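Local coordinates for protein 3-deoxy-manno-octulosonate cytidylyltransferase (Escherichia coli, PDB 1H7E) that transfers CMP from CTP to the eight-carbon sugar KDO, releasing diphosphate, and so probably activates it for lipopolysaccharide synthesis, at residues M84-L95 against G174-Q184. Sequence-based numbering, arbitrary orientation.
Sequences MHKVEADIYINL and GIYAYRRDVLQ
Tyr92 and Tyr178 form a hydrogen-bonded antiparallel pair, Tyr92 N to Tyr178 O at 2.9 Å and Tyr178 N to Tyr92 O at 2.8 Å, which joins strand 91-94 to the end of strand 169-179. In the mixed sheet of this GT-A-like nucleotidyltransferase fold, strand 169-179 runs antiparallel to both its neighbours, 91-94 and 122-129, whereas strand 91-94 runs parallel to strand 3-8 on its other edge. Asn94 and Tyr176 form the next hydrogen-bonded pair, two residues on; past the strand end, Arg180 N, in the first turn of helix 180-185, makes a single bond to Asp90 O.

Beyond the sheet Arg180 reaches back to helix 76-86. Its chain, extended as far as NE and leaving the backbone with CG opposite N (chi1 -176°), passes Ala89 O and brings NH1 to Met84 O at 3.2 Å, from above the carbonyl plane. NH1 also meets Tyr92 OH at the edge of the ring, a weak bond despite its 2.7 Å because the angle at hydrogen is only 118°. That hydroxyl gives its proton to Val87 O (2.6 Å), in the carbonyl plane, so one tyrosine ties together the turn after helix 76-86 and the arginine. A water also bridges Met84 O and, weakly, Arg180 NH1.

Ile93 and Ala177 lie against helix 104-116. On the other face Tyr178 packs on helix 76-86, and Leu183, from helix 180-185, joins it there, with Leu183 CD1 3.7 Å from Tyr92 CD1. Met84, its chain bent at chi2 and chi3, sets SD over one face of the Arg180 guanidinium, 3.7 Å above the plane and offset toward its rim.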
ATOM      1  N   MET A  84       9.905  10.240 -25.193  1.00 16.60           N
ATOM      2  CA  MET A  84       8.508  10.185 -25.618  1.00 16.00           C
ATOM      3  C   MET A  84       8.110  11.290 -26.609  1.00 15.79           C
ATOM      4  O   MET A  84       7.335  11.050 -27.527  1.00 13.74           O
ATOM      5  CB  MET A  84       7.589  10.208 -24.387  1.00 18.35           C
ATOM      6  CG  MET A  84       6.087  10.251 -24.673  1.00 17.44           C
ATOM      7  SD  MET A  84       5.436  11.938 -24.835  1.00 22.92           S
ATOM      8  CE  MET A  84       5.899  12.670 -23.218  1.00 19.65           C
ATOM      9  N   HIS A  85       8.614  12.499 -26.398  1.00 17.35           N
ATOM     10  CA  HIS A  85       8.298  13.616 -27.300  1.00 20.61           C
ATOM     11  C   HIS A  85       8.819  13.424 -28.721  1.00 20.69           C
ATOM     12  O   HIS A  85       8.206  13.900 -29.680  1.00 20.88           O
ATOM     13  CB  HIS A  85       8.860  14.911 -26.751  1.00 20.68           C
ATOM     14  CG  HIS A  85       8.090  15.444 -25.597  1.00 21.89           C
ATOM     15  ND1 HIS A  85       6.751  15.761 -25.682  1.00 25.14           N
ATOM     16  CD2 HIS A  85       8.469  15.728 -24.331  1.00 20.50           C
ATOM     17  CE1 HIS A  85       6.340  16.218 -24.512  1.00 24.09           C
ATOM     18  NE2 HIS A  85       7.362  16.208 -23.675  1.00 26.23           N
ATOM     19  N   LYS A  86       9.942  12.717 -28.829  1.00 20.32           N
ATOM     20  CA  LYS A  86      10.602  12.426 -30.096  1.00 23.70           C
ATOM     21  C   LYS A  86      10.254  11.105 -30.752  1.00 25.60           C
ATOM     22  O   LYS A  86      10.248  11.024 -31.971  1.00 25.25           O
ATOM     23  CB  LYS A  86      12.113  12.535 -29.939  1.00 24.22           C
ATOM     24  CG  LYS A  86      12.543  13.957 -29.719  1.00 28.01           C
ATOM     25  CD  LYS A  86      14.033  14.094 -29.588  1.00 32.25           C
ATOM     26  CE  LYS A  86      14.405  15.561 -29.518  1.00 33.43           C
ATOM     27  NZ  LYS A  86      15.870  15.710 -29.461  1.00 36.79           N
ATOM     28  N   VAL A  87      10.004  10.063 -29.956  1.00 23.75           N
ATOM     29  CA  VAL A  87       9.654   8.745 -30.492  1.00 19.63           C
ATOM     30  C   VAL A  87       8.187   8.473 -30.214  1.00 24.16           C
ATOM     31  O   VAL A  87       7.789   8.288 -29.058  1.00 19.80           O
ATOM     32  CB  VAL A  87      10.508   7.633 -29.852  1.00 20.81           C
ATOM     33  CG1 VAL A  87      10.042   6.266 -30.325  1.00 20.45           C
ATOM     34  CG2 VAL A  87      11.974   7.845 -30.166  1.00 19.12           C
ATOM     35  N   GLU A  88       7.384   8.409 -31.276  1.00 21.96           N
ATOM     36  CA  GLU A  88       5.960   8.185 -31.120  1.00 25.87           C
ATOM     37  C   GLU A  88       5.566   6.722 -30.862  1.00 22.78           C
ATOM     38  O   GLU A  88       6.053   5.815 -31.528  1.00 24.29           O
ATOM     39  CB  GLU A  88       5.212   8.738 -32.334  1.00 31.27           C
ATOM     40  CG  GLU A  88       3.697   8.566 -32.242  1.00 44.05           C
ATOM     41  CD  GLU A  88       2.956   9.083 -33.461  1.00 50.84           C
ATOM     42  OE1 GLU A  88       3.575   9.205 -34.547  1.00 53.87           O
ATOM     43  OE2 GLU A  88       1.741   9.363 -33.328  1.00 56.29           O
ATOM     44  N   ALA A  89       4.670   6.515 -29.895  1.00 19.88           N
ATOM     45  CA  ALA A  89       4.180   5.187 -29.538  1.00 15.62           C
ATOM     46  C   ALA A  89       2.989   5.348 -28.612  1.00 15.43           C
ATOM     47  O   ALA A  89       2.758   6.413 -28.071  1.00 15.23           O
ATOM     48  CB  ALA A  89       5.278   4.376 -28.848  1.00 13.91           C
ATOM     49  N   ASP A  90       2.173   4.311 -28.519  1.00 17.17           N
ATOM     50  CA  ASP A  90       1.024   4.339 -27.628  1.00 18.53           C
ATOM     51  C   ASP A  90       1.473   3.768 -26.271  1.00 19.03           C
ATOM     52  O   ASP A  90       0.968   4.176 -25.231  1.00 18.43           O
ATOM     53  CB  ASP A  90      -0.094   3.470 -28.189  1.00 22.95           C
ATOM     54  CG  ASP A  90      -0.562   3.934 -29.561  1.00 32.60           C
ATOM     55  OD1 ASP A  90      -0.840   5.141 -29.704  1.00 36.94           O
ATOM     56  OD2 ASP A  90      -0.644   3.102 -30.495  1.00 33.45           O
ATOM     57  N   ILE A  91       2.424   2.828 -26.309  1.00 17.32           N
ATOM     58  CA  ILE A  91       2.945   2.159 -25.106  1.00 15.88           C
ATOM     59  C   ILE A  91       4.461   2.140 -25.087  1.00 15.57           C
ATOM     60  O   ILE A  91       5.088   1.694 -26.046  1.00 16.91           O
ATOM     61  CB  ILE A  91       2.457   0.686 -25.045  1.00 16.31           C
ATOM     62  CG1 ILE A  91       0.926   0.642 -24.923  1.00 16.57           C
ATOM     63  CG2 ILE A  91       3.142  -0.059 -23.887  1.00 15.92           C
ATOM     64  CD1 ILE A  91       0.329  -0.709 -25.208  1.00 17.65           C
ATOM     65  N   TYR A  92       5.056   2.623 -23.997  1.00 11.95           N
ATOM     66  CA  TYR A  92       6.508   2.651 -23.854  1.00 10.10           C
ATOM     67  C   TYR A  92       6.909   1.692 -22.752  1.00 13.69           C
ATOM     68  O   TYR A  92       6.379   1.761 -21.641  1.00 14.71           O
ATOM     69  CB  TYR A  92       6.994   4.043 -23.457  1.00 11.03           C
ATOM     70  CG  TYR A  92       6.697   5.117 -24.480  1.00 12.64           C
ATOM     71  CD1 TYR A  92       5.446   5.715 -24.537  1.00 14.05           C
ATOM     72  CD2 TYR A  92       7.674   5.516 -25.404  1.00 15.49           C
ATOM     73  CE1 TYR A  92       5.163   6.687 -25.498  1.00 18.36           C
ATOM     74  CE2 TYR A  92       7.405   6.487 -26.369  1.00 14.91           C
ATOM     75  CZ  TYR A  92       6.152   7.064 -26.409  1.00 18.68           C
ATOM     76  OH  TYR A  92       5.859   8.027 -27.351  1.00 19.10           O
ATOM     77  N   ILE A  93       7.848   0.810 -23.053  1.00 11.70           N
ATOM     78  CA  ILE A  93       8.340  -0.163 -22.082  1.00 12.82           C
ATOM     79  C   ILE A  93       9.742   0.279 -21.721  1.00 16.23           C
ATOM     80  O   ILE A  93      10.584   0.516 -22.595  1.00 17.00           O
ATOM     81  CB  ILE A  93       8.366  -1.582 -22.674  1.00 12.74           C
ATOM     82  CG1 ILE A  93       6.942  -2.045 -22.944  1.00 16.38           C
ATOM     83  CG2 ILE A  93       9.086  -2.561 -21.724  1.00 15.85           C
ATOM     84  CD1 ILE A  93       6.872  -3.242 -23.843  1.00 19.36           C
ATOM     85  N   ASN A  94       9.991   0.425 -20.429  1.00 12.08           N
ATOM     86  CA  ASN A  94      11.293   0.858 -19.959  1.00 14.52           C
ATOM     87  C   ASN A  94      12.002  -0.348 -19.359  1.00 18.12           C
ATOM     88  O   ASN A  94      11.545  -0.892 -18.358  1.00 20.40           O
ATOM     89  CB  ASN A  94      11.097   1.936 -18.898  1.00 20.35           C
ATOM     90  CG  ASN A  94      12.296   2.842 -18.748  1.00 31.76           C
ATOM     91  OD1 ASN A  94      12.826   3.360 -19.738  1.00 35.14           O
ATOM     92  ND2 ASN A  94      12.707   3.083 -17.500  1.00 34.56           N
ATOM     93  N   LEU A  95      13.053  -0.813 -20.029  1.00 18.85           N
ATOM     94  CA  LEU A  95      13.867  -1.946 -19.586  1.00 25.40           C
ATOM     95  C   LEU A  95      15.155  -1.430 -18.993  1.00 29.12           C
ATOM     96  O   LEU A  95      15.718  -0.471 -19.496  1.00 36.71           O
ATOM     97  CB  LEU A  95      14.295  -2.803 -20.769  1.00 26.18           C
ATOM     98  CG  LEU A  95      13.370  -3.811 -21.413  1.00 29.78           C
ATOM     99  CD1 LEU A  95      14.229  -4.712 -22.298  1.00 33.02           C
ATOM    100  CD2 LEU A  95      12.689  -4.640 -20.350  1.00 34.11           C
ATOM    101  N   GLY A 174      11.977  -4.136 -11.609  1.00 15.43           N
ATOM    102  CA  GLY A 174      11.965  -2.806 -12.208  1.00 18.83           C
ATOM    103  C   GLY A 174      11.790  -2.547 -13.692  1.00 19.12           C
ATOM    104  O   GLY A 174      12.477  -1.687 -14.245  1.00 19.45           O
ATOM    105  N   ILE A 175      10.866  -3.268 -14.316  1.00 16.17           N
ATOM    106  CA  ILE A 175      10.529  -3.115 -15.737  1.00 16.48           C
ATOM    107  C   ILE A 175       9.122  -2.549 -15.749  1.00 16.05           C
ATOM    108  O   ILE A 175       8.226  -3.099 -15.095  1.00 14.11           O
ATOM    109  CB  ILE A 175      10.510  -4.457 -16.452  1.00 17.32           C
ATOM    110  CG1 ILE A 175      11.929  -5.026 -16.478  1.00 21.05           C
ATOM    111  CG2 ILE A 175       9.995  -4.287 -17.873  1.00 17.52           C
ATOM    112  CD1 ILE A 175      11.996  -6.407 -17.030  1.00 23.83           C
ATOM    113  N   TYR A 176       8.923  -1.473 -16.509  1.00 10.91           N
ATOM    114  CA  TYR A 176       7.623  -0.804 -16.573  1.00 10.88           C
ATOM    115  C   TYR A 176       7.097  -0.605 -17.985  1.00 14.00           C
ATOM    116  O   TYR A 176       7.887  -0.488 -18.921  1.00 15.11           O
ATOM    117  CB  TYR A 176       7.738   0.601 -15.984  1.00 11.41           C
ATOM    118  CG  TYR A 176       8.149   0.690 -14.538  1.00 11.95           C
ATOM    119  CD1 TYR A 176       9.497   0.703 -14.177  1.00 15.53           C
ATOM    120  CD2 TYR A 176       7.189   0.821 -13.533  1.00 13.11           C
ATOM    121  CE1 TYR A 176       9.883   0.852 -12.840  1.00 16.61           C
ATOM    122  CE2 TYR A 176       7.559   0.974 -12.195  1.00 13.43           C
ATOM    123  CZ  TYR A 176       8.899   0.991 -11.861  1.00 14.66           C
ATOM    124  OH  TYR A 176       9.266   1.179 -10.554  1.00 18.57           O
ATOM    125  N   ALA A 177       5.771  -0.584 -18.122  1.00 12.12           N
ATOM    126  CA  ALA A 177       5.088  -0.285 -19.391  1.00 11.15           C
ATOM    127  C   ALA A 177       4.208   0.927 -19.041  1.00 13.54           C
ATOM    128  O   ALA A 177       3.450   0.898 -18.062  1.00 14.68           O
ATOM    129  CB  ALA A 177       4.222  -1.451 -19.859  1.00 11.48           C
ATOM    130  N   TYR A 178       4.344   2.006 -19.802  1.00 11.20           N
ATOM    131  CA  TYR A 178       3.567   3.219 -19.565  1.00 11.41           C
ATOM    132  C   TYR A 178       2.762   3.579 -20.782  1.00 14.46           C
ATOM    133  O   TYR A 178       3.267   3.491 -21.887  1.00 15.50           O
ATOM    134  CB  TYR A 178       4.472   4.434 -19.337  1.00 14.17           C
ATOM    135  CG  TYR A 178       5.411   4.348 -18.171  1.00 14.90           C
ATOM    136  CD1 TYR A 178       5.026   4.808 -16.908  1.00 15.03           C
ATOM    137  CD2 TYR A 178       6.702   3.868 -18.333  1.00 11.96           C
ATOM    138  CE1 TYR A 178       5.910   4.800 -15.844  1.00 15.68           C
ATOM    139  CE2 TYR A 178       7.599   3.854 -17.257  1.00 15.87           C
ATOM    140  CZ  TYR A 178       7.188   4.326 -16.024  1.00 16.24           C
ATOM    141  OH  TYR A 178       8.064   4.345 -14.970  1.00 23.04           O
ATOM    142  N   ARG A 179       1.522   3.995 -20.567  1.00 14.43           N
ATOM    143  CA  ARG A 179       0.662   4.492 -21.633  1.00 14.64           C
ATOM    144  C   ARG A 179       1.232   5.901 -21.942  1.00 15.91           C
ATOM    145  O   ARG A 179       1.782   6.579 -21.052  1.00 11.28           O
ATOM    146  CB  ARG A 179      -0.764   4.647 -21.118  1.00 18.96           C
ATOM    147  CG  ARG A 179      -1.813   4.181 -22.055  1.00 27.28           C
ATOM    148  CD  ARG A 179      -2.323   2.856 -21.597  1.00 31.55           C
ATOM    149  NE  ARG A 179      -2.768   2.041 -22.721  1.00 38.89           N
ATOM    150  CZ  ARG A 179      -3.106   0.759 -22.627  1.00 41.43           C
ATOM    151  NH1 ARG A 179      -3.054   0.137 -21.444  1.00 36.86           N
ATOM    152  NH2 ARG A 179      -3.461   0.090 -23.724  1.00 42.98           N
ATOM    153  N   ARG A 180       1.117   6.337 -23.196  1.00 14.32           N
ATOM    154  CA  ARG A 180       1.627   7.645 -23.608  1.00 15.30           C
ATOM    155  C   ARG A 180       1.102   8.819 -22.760  1.00 12.73           C
ATOM    156  O   ARG A 180       1.876   9.701 -22.351  1.00 13.24           O
ATOM    157  CB  ARG A 180       1.309   7.876 -25.101  1.00 12.95           C
ATOM    158  CG  ARG A 180       1.883   9.163 -25.670  1.00 18.49           C
ATOM    159  CD  ARG A 180       1.682   9.260 -27.192  1.00 22.58           C
ATOM    160  NE  ARG A 180       2.032  10.591 -27.685  1.00 23.57           N
ATOM    161  CZ  ARG A 180       3.251  10.986 -28.053  1.00 25.27           C
ATOM    162  NH1 ARG A 180       4.280  10.158 -28.016  1.00 24.50           N
ATOM    163  NH2 ARG A 180       3.457  12.256 -28.384  1.00 27.26           N
ATOM    164  N   ASP A 181      -0.194   8.828 -22.478  1.00 15.15           N
ATOM    165  CA  ASP A 181      -0.772   9.929 -21.702  1.00 17.55           C
ATOM    166  C   ASP A 181      -0.214  10.077 -20.286  1.00 18.23           C
ATOM    167  O   ASP A 181      -0.215  11.180 -19.744  1.00 18.67           O
ATOM    168  CB  ASP A 181      -2.304   9.877 -21.693  1.00 27.10           C
ATOM    169  CG  ASP A 181      -2.848   8.568 -21.155  1.00 34.35           C
ATOM    170  OD1 ASP A 181      -3.492   7.826 -21.923  1.00 40.79           O
ATOM    171  OD2 ASP A 181      -2.656   8.285 -19.955  1.00 46.49           O
ATOM    172  N   VAL A 182       0.319   8.996 -19.708  1.00 15.41           N
ATOM    173  CA  VAL A 182       0.905   9.081 -18.367  1.00 14.90           C
ATOM    174  C   VAL A 182       2.199   9.873 -18.426  1.00 15.54           C
ATOM    175  O   VAL A 182       2.451  10.745 -17.591  1.00 15.14           O
ATOM    176  CB  VAL A 182       1.187   7.678 -17.763  1.00 15.89           C
ATOM    177  CG1 VAL A 182       1.909   7.813 -16.421  1.00 17.00           C
ATOM    178  CG2 VAL A 182      -0.123   6.935 -17.566  1.00 16.29           C
ATOM    179  N   LEU A 183       2.998   9.602 -19.457  1.00 13.66           N
ATOM    180  CA  LEU A 183       4.266  10.279 -19.641  1.00 10.62           C
ATOM    181  C   LEU A 183       4.086  11.754 -20.021  1.00 12.74           C
ATOM    182  O   LEU A 183       4.892  12.589 -19.608  1.00 14.47           O
ATOM    183  CB  LEU A 183       5.112   9.536 -20.673  1.00 16.08           C
ATOM    184  CG  LEU A 183       5.540   8.119 -20.248  1.00 14.70           C
ATOM    185  CD1 LEU A 183       6.214   7.434 -21.402  1.00 15.75           C
ATOM    186  CD2 LEU A 183       6.483   8.168 -19.043  1.00 15.91           C
ATOM    187  N   GLN A 184       3.015  12.071 -20.748  1.00 13.37           N
ATOM    188  CA  GLN A 184       2.731  13.466 -21.147  1.00 16.99           C
ATOM    189  C   GLN A 184       2.374  14.344 -19.953  1.00 20.26           C
ATOM    190  O   GLN A 184       2.635  15.551 -19.952  1.00 21.90           O
ATOM    191  CB  GLN A 184       1.576  13.534 -22.141  1.00 16.27           C
ATOM    192  CG  GLN A 184       1.925  12.961 -23.495  1.00 20.42           C
ATOM    193  CD  GLN A 184       0.774  13.002 -24.471  1.00 24.45           C
ATOM    194  OE1 GLN A 184      -0.284  12.424 -24.231  1.00 26.92           O
ATOM    195  NE2 GLN A 184       0.988  13.660 -25.600  1.00 27.24           N
TER
HETATM  196  O   HOH W   1       5.687  11.480 -29.931  1.00 48.62           O
HETATM  197  O   HOH W   2       5.423  16.662 -21.297  1.00 48.96           O